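Local coordinates for protein yjcS (Bacillus subtilis, PDB 1Q8B) that is of unknown function but belongs to the antibiotic biosynthesis monooxygenase (ABM) family of dimeric alpha-beta barrel proteins and is probably an enzyme, at residues C48-A53 with W66-N71; T17-I22 with V95-K100. One frame throughout, in Å; residues are numbered along the deposited sequence.

Contact 1 (C48-A53 with W66-N71)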
loop_
_atom_site.group_PDB
_atom_site.type_symbol
_atom_site.label_atom_id
_atom_site.label_comp_id
_atom_site.label_asym_id
_atom_site.label_seq_id
_atom_site.Cartn_x
_atom_site.Cartn_y
_atom_site.Cartn_z
ATOM N N CYS A 48 -6.272 -4.328 -9.584
ATOM C CA CYS A 48 -7.129 -5.383 -9.046
ATOM C C CYS A 48 -8.001 -6.079 -10.092
ATOM O O CYS A 48 -8.844 -5.451 -10.724
ATOM C CB CYS A 48 -8.033 -4.807 -7.953
ATOM S SG CYS A 48 -9.089 -6.032 -7.147
ATOM N N ILE A 49 -7.788 -7.379 -10.280
ATOM C CA ILE A 49 -8.595 -8.145 -11.224
ATOM C C ILE A 49 -9.876 -8.518 -10.473
ATOM O O ILE A 49 -10.973 -8.328 -10.985
ATOM C CB ILE A 49 -7.852 -9.419 -11.709
ATOM C CG1 ILE A 49 -6.684 -9.023 -12.610
ATOM C CG2 ILE A 49 -8.799 -10.327 -12.478
ATOM C CD1 ILE A 49 -5.780 -10.181 -12.997
ATOM N N THR A 50 -9.741 -9.044 -9.258
ATOM C CA THR A 50 -10.908 -9.374 -8.446
ATOM C C THR A 50 -10.579 -9.304 -6.953
ATOM O O THR A 50 -9.445 -9.533 -6.537
ATOM C CB THR A 50 -11.487 -10.801 -8.753
ATOM O OG1 THR A 50 -10.570 -11.804 -8.310
ATOM C CG2 THR A 50 -11.737 -10.983 -10.229
ATOM N N PHE A 51 -11.582 -8.958 -6.159
ATOM C CA PHE A 51 -11.447 -8.883 -4.714
ATOM C C PHE A 51 -12.840 -9.128 -4.163
ATOM O O PHE A 51 -13.781 -8.413 -4.506
ATOM C CB PHE A 51 -10.965 -7.502 -4.262
ATOM C CG PHE A 51 -10.666 -7.416 -2.780
ATOM C CD1 PHE A 51 -9.372 -7.598 -2.301
ATOM C CD2 PHE A 51 -11.688 -7.165 -1.861
ATOM C CE1 PHE A 51 -9.095 -7.527 -0.929
ATOM C CE2 PHE A 51 -11.422 -7.095 -0.489
ATOM C CZ PHE A 51 -10.124 -7.275 -0.021
ATOM N N HIS A 52 -12.976 -10.144 -3.322
ATOM C CA HIS A 52 -14.272 -10.463 -2.743
ATOM C C HIS A 52 -14.091 -10.934 -1.310
ATOM O O HIS A 52 -13.214 -11.745 -1.018
ATOM C CB HIS A 52 -14.965 -11.548 -3.579
ATOM C CG HIS A 52 -16.366 -11.856 -3.144
ATOM N ND1 HIS A 52 -17.349 -10.894 -3.061
ATOM C CD2 HIS A 52 -16.950 -13.025 -2.785
ATOM C CE1 HIS A 52 -18.479 -11.456 -2.670
ATOM N NE2 HIS A 52 -18.265 -12.748 -2.496
ATOM N N ALA A 53 -14.920 -10.412 -0.418
ATOM C CA ALA A 53 -14.853 -10.770 0.989
ATOM C C ALA A 53 -16.194 -11.347 1.439
ATOM O O ALA A 53 -17.248 -10.876 1.010
ATOM C CB ALA A 53 -14.512 -9.536 1.823
ATOM N N TRP A 66 -10.937 -13.626 -1.362
ATOM C CA TRP A 66 -10.575 -14.213 -2.652
ATOM C C TRP A 66 -10.016 -13.036 -3.431
ATOM O O TRP A 66 -10.736 -12.065 -3.663
ATOM C CB TRP A 66 -11.808 -14.749 -3.393
ATOM C CG TRP A 66 -12.429 -15.980 -2.792
ATOM C CD1 TRP A 66 -11.869 -16.820 -1.872
ATOM C CD2 TRP A 66 -13.706 -16.546 -3.126
ATOM N NE1 TRP A 66 -12.714 -17.873 -1.617
ATOM C CE2 TRP A 66 -13.850 -17.731 -2.370
ATOM C CE3 TRP A 66 -14.742 -16.167 -3.990
ATOM C CZ2 TRP A 66 -14.993 -18.544 -2.451
ATOM C CZ3 TRP A 66 -15.881 -16.979 -4.072
ATOM C CH2 TRP A 66 -15.993 -18.152 -3.305
ATOM N N GLU A 67 -8.752 -13.112 -3.840
ATOM C CA GLU A 67 -8.141 -11.997 -4.558
ATOM C C GLU A 67 -7.322 -12.404 -5.775
ATOM O O GLU A 67 -6.639 -13.425 -5.759
ATOM C CB GLU A 67 -7.219 -11.214 -3.617
ATOM C CG GLU A 67 -7.852 -10.747 -2.310
ATOM C CD GLU A 67 -6.823 -10.198 -1.325
ATOM O OE1 GLU A 67 -5.699 -9.848 -1.749
ATOM O OE2 GLU A 67 -7.138 -10.105 -0.123
ATOM N N ILE A 68 -7.404 -11.593 -6.827
ATOM C CA ILE A 68 -6.614 -11.799 -8.041
ATOM C C ILE A 68 -6.040 -10.421 -8.404
ATOM O O ILE A 68 -6.779 -9.444 -8.515
ATOM C CB ILE A 68 -7.451 -12.316 -9.236
ATOM C CG1 ILE A 68 -8.124 -13.645 -8.894
ATOM C CG2 ILE A 68 -6.539 -12.542 -10.439
ATOM C CD1 ILE A 68 -8.920 -14.220 -10.052
ATOM N N TRP A 69 -4.725 -10.341 -8.572
ATOM C CA TRP A 69 -4.087 -9.071 -8.906
ATOM C C TRP A 69 -3.264 -9.179 -10.184
ATOM O O TRP A 69 -2.866 -10.276 -10.582
ATOM C CB TRP A 69 -3.162 -8.618 -7.773
ATOM C CG TRP A 69 -3.802 -8.589 -6.425
ATOM C CD1 TRP A 69 -3.878 -9.620 -5.529
ATOM C CD2 TRP A 69 -4.447 -7.470 -5.805
ATOM N NE1 TRP A 69 -4.527 -9.209 -4.391
ATOM C CE2 TRP A 69 -4.887 -7.894 -4.532
ATOM C CE3 TRP A 69 -4.694 -6.145 -6.203
ATOM C CZ2 TRP A 69 -5.562 -7.043 -3.648
ATOM C CZ3 TRP A 69 -5.366 -5.302 -5.323
ATOM C CH2 TRP A 69 -5.792 -5.756 -4.061
ATOM N N GLU A 70 -3.007 -8.036 -10.816
ATOM C CA GLU A 70 -2.209 -7.991 -12.036
ATOM C C GLU A 70 -0.798 -8.474 -11.732
ATOM O O GLU A 70 -0.134 -9.050 -12.590
ATOM C CB GLU A 70 -2.138 -6.564 -12.567
ATOM C CG GLU A 70 -3.448 -6.034 -13.101
ATOM C CD GLU A 70 -3.807 -6.625 -14.451
ATOM O OE1 GLU A 70 -2.989 -7.397 -15.010
ATOM O OE2 GLU A 70 -4.906 -6.310 -14.957
ATOM N N ASN A 71 -0.354 -8.239 -10.501
ATOM C CA ASN A 71 0.982 -8.638 -10.072
ATOM C C ASN A 71 1.182 -8.340 -8.589
ATOM O O ASN A 71 0.290 -7.813 -7.923
ATOM C CB ASN A 71 2.023 -7.885 -10.890
ATOM C CG ASN A 71 1.733 -6.411 -10.951
ATOM O OD1 ASN A 71 1.720 -5.721 -9.931
ATOM N ND2 ASN A 71 1.478 -5.916 -12.148
#
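Ile49 and Thr50 both send their backbone N-H to Ile68 O, and this shared acceptor makes a classic beta bulge. The two donors reach the oxygen from the same face of its carbonyl plane, Thr50 N along the straighter bond and Ile49 N along a more bent one (140°). At the bulge Ile49 turns toward the partner strand and packs its CD1 on Ile68 CG2 at 3.6 Å. Ile68 N answers to Thr50 O at 2.9 Å, and His52 and Trp66 are bonded in both directions.

These are the adjacent antiparallel strands of the hairpin formed by 48-55 and 62-69, at one edge of a four-stranded ferredoxin-like sheet, consistent with the dimeric alpha-beta barrel family. Its helix-covered face carries Cys48, Phe51, Glu67 and Trp69. Cys48 SG sits over the face of the Trp69 indole, 4.6 Å from the centroid of the six-membered ring, a place suited to a small polarisable sulfur. The Phe51 ring lies beside the Glu67 carboxylate, their planes 30° apart, with Phe51 CE1 3.3 Å from Glu67 OE2. Trp69 NE1 donates in its ring plane to the anti lone pair of Glu67 OE1 (3.0 Å), which gives a partner to one oxygen of the buried Glu67.

The other face bears Thr50, Ile68, His52 and Trp66. Thr50 OG1, between the backbone N and the carbonyl carbon (chi1 69°), presses against Ile68 CG1 at 3.1 Å. His52 CD2 meets Trp66 CE3 edgewise to the imidazole; His52 ND1 is bonded to Glu39 of helix 28-42.

Contact 2 (T17-I22 with V95-K100)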
loop_
_atom_site.group_PDB
_atom_site.type_symbol
_atom_site.label_atom_id
_atom_site.label_comp_id
_atom_site.label_asym_id
_atom_site.label_seq_id
_atom_site.Cartn_x
_atom_site.Cartn_y
_atom_site.Cartn_z
ATOM N N THR A 17 -5.552 -16.107 -1.499
ATOM C CA THR A 17 -6.702 -16.583 -0.742
ATOM C C THR A 17 -6.253 -16.413 0.695
ATOM O O THR A 17 -5.188 -16.898 1.081
ATOM C CB THR A 17 -7.022 -18.065 -0.997
ATOM O OG1 THR A 17 -7.431 -18.228 -2.354
ATOM C CG2 THR A 17 -8.160 -18.535 -0.082
ATOM N N ALA A 18 -7.050 -15.711 1.487
ATOM C CA ALA A 18 -6.677 -15.484 2.866
ATOM C C ALA A 18 -7.863 -15.634 3.794
ATOM O O ALA A 18 -9.006 -15.392 3.412
ATOM C CB ALA A 18 -6.074 -14.091 3.015
ATOM N N CYS A 19 -7.578 -16.052 5.017
ATOM C CA CYS A 19 -8.604 -16.207 6.024
ATOM C C CYS A 19 -8.230 -15.251 7.130
ATOM O O CYS A 19 -7.124 -15.326 7.668
ATOM C CB CYS A 19 -8.628 -17.631 6.575
ATOM S SG CYS A 19 -9.922 -17.880 7.833
ATOM N N LEU A 20 -9.147 -14.346 7.454
ATOM C CA LEU A 20 -8.924 -13.370 8.504
ATOM C C LEU A 20 -9.621 -13.774 9.795
ATOM O O LEU A 20 -10.754 -14.258 9.783
ATOM C CB LEU A 20 -9.463 -11.996 8.096
ATOM C CG LEU A 20 -9.014 -11.323 6.801
ATOM C CD1 LEU A 20 -9.573 -9.911 6.771
ATOM C CD2 LEU A 20 -7.500 -11.286 6.716
ATOM N N LYS A 21 -8.936 -13.572 10.910
ATOM C CA LYS A 21 -9.517 -13.860 12.205
ATOM C C LYS A 21 -10.026 -12.515 12.737
ATOM O O LYS A 21 -9.279 -11.537 12.760
ATOM C CB LYS A 21 -8.455 -14.431 13.147
ATOM C CG LYS A 21 -9.020 -14.895 14.477
ATOM C CD LYS A 21 -7.928 -15.102 15.494
ATOM C CE LYS A 21 -8.531 -15.343 16.860
ATOM N NZ LYS A 21 -7.478 -15.369 17.907
ATOM N N ILE A 22 -11.298 -12.450 13.130
ATOM C CA ILE A 22 -11.842 -11.203 13.669
ATOM C C ILE A 22 -11.444 -11.107 15.140
ATOM O O ILE A 22 -11.756 -11.991 15.936
ATOM C CB ILE A 22 -13.392 -11.150 13.580
ATOM C CG1 ILE A 22 -13.843 -11.182 12.123
ATOM C CG2 ILE A 22 -13.910 -9.875 14.228
ATOM C CD1 ILE A 22 -15.331 -11.404 11.956
ATOM N N VAL A 95 -4.558 -11.521 9.918
ATOM C CA VAL A 95 -4.539 -12.666 9.012
ATOM C C VAL A 95 -4.154 -13.936 9.762
ATOM O O VAL A 95 -3.137 -13.972 10.451
ATOM C CB VAL A 95 -3.540 -12.445 7.851
ATOM C CG1 VAL A 95 -3.491 -13.672 6.956
ATOM C CG2 VAL A 95 -3.948 -11.229 7.048
ATOM N N GLU A 96 -4.979 -14.971 9.636
ATOM C CA GLU A 96 -4.716 -16.243 10.293
ATOM C C GLU A 96 -3.844 -17.084 9.363
ATOM O O GLU A 96 -2.853 -17.675 9.790
ATOM C CB GLU A 96 -6.026 -16.970 10.601
ATOM C CG GLU A 96 -5.856 -18.111 11.583
ATOM C CD GLU A 96 -7.174 -18.724 11.999
ATOM O OE1 GLU A 96 -7.778 -19.463 11.189
ATOM O OE2 GLU A 96 -7.611 -18.457 13.140
ATOM N N TRP A 97 -4.221 -17.148 8.091
ATOM C CA TRP A 97 -3.420 -17.870 7.113
ATOM C C TRP A 97 -3.608 -17.249 5.735
ATOM O O TRP A 97 -4.625 -16.612 5.462
ATOM C CB TRP A 97 -3.743 -19.375 7.093
ATOM C CG TRP A 97 -5.152 -19.748 6.760
ATOM C CD1 TRP A 97 -6.145 -20.076 7.642
ATOM C CD2 TRP A 97 -5.718 -19.875 5.451
ATOM N NE1 TRP A 97 -7.297 -20.405 6.959
ATOM C CE2 TRP A 97 -7.060 -20.289 5.613
ATOM C CE3 TRP A 97 -5.219 -19.680 4.155
ATOM C CZ2 TRP A 97 -7.914 -20.509 4.526
ATOM C CZ3 TRP A 97 -6.064 -19.899 3.074
ATOM C CH2 TRP A 97 -7.401 -20.311 3.267
ATOM N N LEU A 98 -2.608 -17.420 4.879
ATOM C CA LEU A 98 -2.656 -16.853 3.549
ATOM C C LEU A 98 -1.810 -17.637 2.554
ATOM O O LEU A 98 -0.703 -18.066 2.864
ATOM C CB LEU A 98 -2.189 -15.392 3.609
ATOM C CG LEU A 98 -2.097 -14.585 2.311
ATOM C CD1 LEU A 98 -2.091 -13.104 2.642
ATOM C CD2 LEU A 98 -0.841 -14.975 1.530
HETATM N N MSE A 99 -2.344 -17.822 1.352
HETATM C CA MSE A 99 -1.623 -18.533 0.311
HETATM C C MSE A 99 -1.610 -17.728 -0.985
HETATM O O MSE A 99 -2.655 -17.370 -1.534
HETATM C CB MSE A 99 -2.237 -19.918 0.106
HETATM C CG MSE A 99 -2.026 -20.822 1.314
HETATM SE SE MSE A 99 -2.989 -22.495 1.253
HETATM C CE MSE A 99 -1.676 -23.544 0.275
ATOM N N LYS A 100 -0.396 -17.442 -1.445
ATOM C CA LYS A 100 -0.143 -16.668 -2.654
ATOM C C LYS A 100 0.291 -17.588 -3.788
ATOM O O LYS A 100 0.885 -18.640 -3.550
ATOM C CB LYS A 100 0.976 -15.649 -2.400
ATOM C CG LYS A 100 0.595 -14.440 -1.549
ATOM C CD LYS A 100 1.842 -13.612 -1.168
ATOM C CE LYS A 100 1.523 -12.143 -0.826
ATOM N NZ LYS A 100 1.683 -11.240 -2.017
#
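A classic beta bulge marks the place where the edge strand 93-103 turns a corner against strand 13-22, its antiparallel neighbour in this ferredoxin-like alpha-beta sheet. Cys19 O is the shared acceptor: Glu96 N approaches it nearly along the C=O axis at 2.9 Å, whereas the bond from Trp97 N is weak. Beyond the bulge the ladder is regular, with Cys19 N bonded to Trp97 O and Thr17 and Met99, a selenomethionine here, joined in both directions.

The face bearing Leu20 and Ala18 is apolar. Leu20 CD2 touches Val95 CG2 at 3.6 Å, the two side chains crossing at a slant, and Leu20 also reaches Phe35 of helix 28-42. Ala18 is small enough for Leu98 to lie beside it, Ala18 CB 4.1 Å from Leu98 CG.

Near the bulge, the extended Lys21 chain passes the Glu96 carboxylate without a salt bridge, Lys21 NZ staying 5.7 Å from Glu96 OE2, which makes a long, weak ion pair with Lys62.

The remaining face is ruled by Trp97. Its CG stands between the backbone N and the carbonyl carbon (chi1 60°), and the broad indole lies side by side with Thr17, whose CG2 is 3.9 Å from Trp97 CH2. Cys19 offers a slim side chain to the same ring: SG lies obliquely to it, while CB makes a tight CH-pi contact over the face of the five-membered ring, offset toward the rim, with Cys19 CB 3.1 Å from Trp97 NE1.

Overall arrangement
Both contacts belong to one antiparallel sheet with strand order 48-55, 62-69, 13-22, 93-103. Contact 1 pairs the first two and contact 2 the last two, so each holds an edge strand of the chain against an inner one. The inner strands, 62-69 and 13-22, are direct neighbours, with backbone bonds such as those of Ala18 with Leu65 and Glu67 with Ile16. The contact centres lie about 14 Å apart and their nearest atoms about 4 Å, without touching. Contact 1 joins a local hairpin; contact 2 pairs the first and last strands of the chain. Helix 28-42 covers the same side of the sheet at both contacts.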